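Local coordinates for protein lyase/mutase (Burkholderia cenocepacia, PDB 4LSB) that is a TIM-barrel lyase/mutase of the phosphoenolpyruvate phosphomutase family and binds a magnesium ion, at residues D95-N98 and G99-D102; V107-T110 and I111-A115. All coordinates share one frame; numbering follows the deposited sequence.

Contact 1 of 2, residues D95-N98 and G99-D102; sequences DLEN and GFGD. With MG (magnesium ion), chain E.
Glu97 meets both the Phe100 ring and the magnesium ion. Its CB sits over one face of the Phe100 ring, 4.1 Å above the plane and offset toward the rim. Glu97 CG comes closer, 3.6 Å from Phe100 CE1. At this point the chain bends at chi2, and the bend carries the carboxylate past the ring to the metal, the two planes standing 51° apart. Glu97 OE2 then binds the magnesium at 2.1 Å, while Glu97 OE1 lies 3.6 Å from the same ion. Ser58 OG and three waters are further ligands; one of these waters donates to Asp95 OD1 and Asp95 OD2 bonds Ser58 OG, so Asp95 backs two ligands from the second shell. That same OD1 accepts from Glu97 N on its anti side but tilted from the carboxylate plane, an Asx turn. The loop follows strand 92-95 in the barrel and reverses through a type II' beta turn from Leu96 to Gly99, closed by Gly99 N to Leu96 O at 2.7 Å. From within the turn, Asn98 OD1 accepts from Phe100 N just beyond it at 3.1 Å, the donor standing 56° out of the amide carbonyl plane. Asn98 CG lies between its own backbone N and carbonyl carbon (chi1 72°), which brings the amide over the following residues. Asn98 ND2 bonds to Tyr136 OH and to a water that donates weakly to Asp102 OD1, itself bonded to Tyr136.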
# COMPACT_ATOMS: atom_id res chain seq x y z
N ASP B 95 -13.03 -8.88 -7.27
CA ASP B 95 -13.33 -9.87 -6.27
C ASP B 95 -14.54 -9.35 -5.48
O ASP B 95 -14.42 -8.33 -4.82
CB ASP B 95 -12.11 -9.99 -5.39
CG ASP B 95 -12.28 -10.95 -4.25
OD1 ASP B 95 -13.36 -11.57 -4.08
OD2 ASP B 95 -11.25 -11.10 -3.57
N LEU B 96 -15.68 -10.04 -5.60
CA LEU B 96 -16.96 -9.60 -5.00
C LEU B 96 -17.41 -10.60 -3.97
O LEU B 96 -18.62 -10.77 -3.71
CB LEU B 96 -18.01 -9.46 -6.08
CG LEU B 96 -17.62 -8.45 -7.12
CD1 LEU B 96 -18.58 -8.53 -8.29
CD2 LEU B 96 -17.51 -7.06 -6.50
N GLU B 97 -16.42 -11.27 -3.39
CA GLU B 97 -16.64 -12.20 -2.27
C GLU B 97 -17.80 -13.14 -2.64
O GLU B 97 -17.85 -13.66 -3.75
CB GLU B 97 -16.97 -11.39 -1.00
CG GLU B 97 -16.03 -10.23 -0.72
CD GLU B 97 -14.87 -10.65 0.16
OE1 GLU B 97 -14.78 -10.18 1.32
OE2 GLU B 97 -14.08 -11.47 -0.33
N ASN B 98 -18.76 -13.30 -1.72
CA ASN B 98 -19.96 -14.12 -1.98
C ASN B 98 -21.15 -13.28 -2.52
O ASN B 98 -22.31 -13.71 -2.44
CB ASN B 98 -20.34 -14.85 -0.69
CG ASN B 98 -20.92 -13.92 0.35
OD1 ASN B 98 -20.54 -12.73 0.44
ND2 ASN B 98 -21.87 -14.42 1.12
N GLY B 99 -20.85 -12.08 -3.06
CA GLY B 99 -21.91 -11.14 -3.49
C GLY B 99 -22.45 -10.27 -2.34
O GLY B 99 -23.40 -9.51 -2.55
N PHE B 100 -21.83 -10.38 -1.15
CA PHE B 100 -22.12 -9.53 0.05
C PHE B 100 -23.48 -9.83 0.71
O PHE B 100 -24.11 -8.97 1.34
CB PHE B 100 -21.92 -8.03 -0.27
CG PHE B 100 -20.54 -7.73 -0.74
CD1 PHE B 100 -19.50 -7.67 0.18
CD2 PHE B 100 -20.26 -7.60 -2.07
CE1 PHE B 100 -18.21 -7.45 -0.25
CE2 PHE B 100 -18.96 -7.38 -2.51
CZ PHE B 100 -17.94 -7.27 -1.59
N GLY B 101 -23.91 -11.06 0.56
CA GLY B 101 -25.20 -11.49 1.02
C GLY B 101 -25.49 -12.87 0.48
O GLY B 101 -24.86 -13.36 -0.47
N ASP B 102 -26.45 -13.52 1.11
CA ASP B 102 -26.89 -14.86 0.71
C ASP B 102 -27.84 -14.89 -0.47
O ASP B 102 -27.80 -15.82 -1.25
CB ASP B 102 -27.59 -15.56 1.87
CG ASP B 102 -26.71 -15.70 3.09
OD1 ASP B 102 -25.48 -15.76 2.97
OD2 ASP B 102 -27.27 -15.73 4.20
MG MG E . -12.41 -12.63 0.12
O HOH W 1 -12.71 -13.41 -2.15
O HOH W 2 -23.41 -13.07 3.27
O HOH W 3 -13.73 -14.27 0.70
O HOH W 4 -10.67 -13.68 0.17

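Contact 2 of 2, residues V107-T110 and I111-A115; sequences VAET and IRLAA
Glu109 and Arg112, one helical turn apart, form a salt bridge in which a single carboxylate oxygen takes two guanidinium nitrogens. OE1 of Glu109 accepts from Arg112 NH2 at 2.8 Å and from Arg112 NE at 2.9 Å, a side-on grip. NH2 uses the anti lone pair of OE1, whereas NE approaches from the syn side, 32° out of the carboxylate plane. The oxygen lies close to the guanidinium plane for both bonds, although the carboxylate plane is turned 58° from it. Neither bond is straight, as expected when one acceptor spans two neighbouring donors. Two bends make the meeting possible: the Glu109 chain turns at chi2, and the Arg112 chain folds back at chi3 (-85°) toward the preceding turn. The folded guanidinium lies with one face over the backbone, where Ala108 O stands 3.9 Å above its centre. Glu109 also touches Leu113 along its aliphatic part, Glu109 CG to Leu113 CD1 at 3.8 Å.

Ile111 faces elsewhere, its CG1 3.5 Å from Val107 O and its side chain packed against Ile124 and Ala148. Its backbone N donates to Val107 O at 2.9 Å, one of the i to i+4 bonds that repeat through Ala114 N to Thr110 O. These belong to helix 104-116 of a beta-alpha-beta unit between strands 92-95 and 121-125. Val107 and Ile111 thus meet strand 121-125 and helix 138-153, while Leu113 packs on Leu78 of helix 74-88. Glu109, which also touches Arg74 of that helix, and Arg112 probably offset each other's charge, and both donors converging on OE1 would probably favour an ionised carboxylate.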
# COMPACT_ATOMS: atom_id res chain seq x y z
N VAL B 107 -26.70 -10.76 -4.70
CA VAL B 107 -25.66 -11.08 -5.67
C VAL B 107 -25.87 -10.29 -6.98
O VAL B 107 -24.95 -9.60 -7.48
CB VAL B 107 -25.67 -12.60 -5.93
CG1 VAL B 107 -24.75 -12.95 -7.12
CG2 VAL B 107 -25.26 -13.34 -4.66
N ALA B 108 -27.10 -10.34 -7.50
CA ALA B 108 -27.40 -9.60 -8.72
C ALA B 108 -27.14 -8.10 -8.57
O ALA B 108 -26.52 -7.49 -9.42
CB ALA B 108 -28.83 -9.83 -9.17
N GLU B 109 -27.60 -7.50 -7.48
CA GLU B 109 -27.35 -6.09 -7.23
C GLU B 109 -25.85 -5.81 -7.12
O GLU B 109 -25.35 -4.84 -7.68
CB GLU B 109 -28.05 -5.64 -5.96
CG GLU B 109 -27.84 -4.17 -5.60
CD GLU B 109 -28.49 -3.18 -6.57
OE1 GLU B 109 -29.17 -3.59 -7.54
OE2 GLU B 109 -28.32 -1.95 -6.34
N THR B 110 -25.13 -6.68 -6.44
CA THR B 110 -23.68 -6.52 -6.35
C THR B 110 -23.01 -6.48 -7.74
O THR B 110 -22.12 -5.64 -8.01
CB THR B 110 -23.08 -7.62 -5.45
OG1 THR B 110 -23.51 -7.41 -4.11
CG2 THR B 110 -21.58 -7.56 -5.47
N ILE B 111 -23.42 -7.37 -8.63
CA ILE B 111 -22.90 -7.34 -10.00
C ILE B 111 -23.19 -5.99 -10.68
O ILE B 111 -22.32 -5.38 -11.30
CB ILE B 111 -23.48 -8.48 -10.88
CG1 ILE B 111 -23.02 -9.86 -10.40
CG2 ILE B 111 -23.12 -8.26 -12.36
CD1 ILE B 111 -21.49 -10.04 -10.41
N ARG B 112 -24.42 -5.50 -10.57
CA ARG B 112 -24.76 -4.20 -11.20
C ARG B 112 -23.94 -3.07 -10.65
O ARG B 112 -23.48 -2.22 -11.39
CB ARG B 112 -26.22 -3.83 -10.98
CG ARG B 112 -27.23 -4.71 -11.66
CD ARG B 112 -28.60 -4.02 -11.62
NE ARG B 112 -29.27 -4.33 -10.35
CZ ARG B 112 -29.89 -5.48 -10.09
NH1 ARG B 112 -29.96 -6.42 -11.03
NH2 ARG B 112 -30.45 -5.69 -8.88
N LEU B 113 -23.80 -3.05 -9.33
CA LEU B 113 -22.99 -2.03 -8.67
C LEU B 113 -21.50 -2.10 -9.05
O LEU B 113 -20.82 -1.08 -9.16
CB LEU B 113 -23.14 -2.12 -7.15
CG LEU B 113 -24.54 -1.71 -6.64
CD1 LEU B 113 -24.70 -2.12 -5.18
CD2 LEU B 113 -24.81 -0.23 -6.86
N ALA B 114 -20.99 -3.31 -9.22
CA ALA B 114 -19.58 -3.47 -9.53
C ALA B 114 -19.36 -2.96 -10.94
O ALA B 114 -18.39 -2.29 -11.20
CB ALA B 114 -19.15 -4.92 -9.43
N ALA B 115 -20.30 -3.22 -11.83
CA ALA B 115 -20.20 -2.69 -13.19
C ALA B 115 -20.27 -1.17 -13.19
O ALA B 115 -19.49 -0.50 -13.87
CB ALA B 115 -21.27 -3.30 -14.11

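Overall arrangement
Contact 1 is the loop leaving strand 92-95, and contact 2 lies on the helix that follows, so the two are in series within one beta-alpha-beta unit, their centres about 10 Å apart. They touch directly: Gly99 O and Thr110 OG1 are 2.6 Å apart, a probable hydrogen bond, and Phe100 CD2 packs on Thr110 CG2 at 3.6 Å. Leu96 CD1 also packs, 3.8 Å from Ala114 CB. Only contact 1 reaches the metal site, through Glu97; the Thr110 side chain remains about 12 Å from the magnesium. Residues 107-115 therefore back the metal-binding loop from the helix side without supplying a ligand.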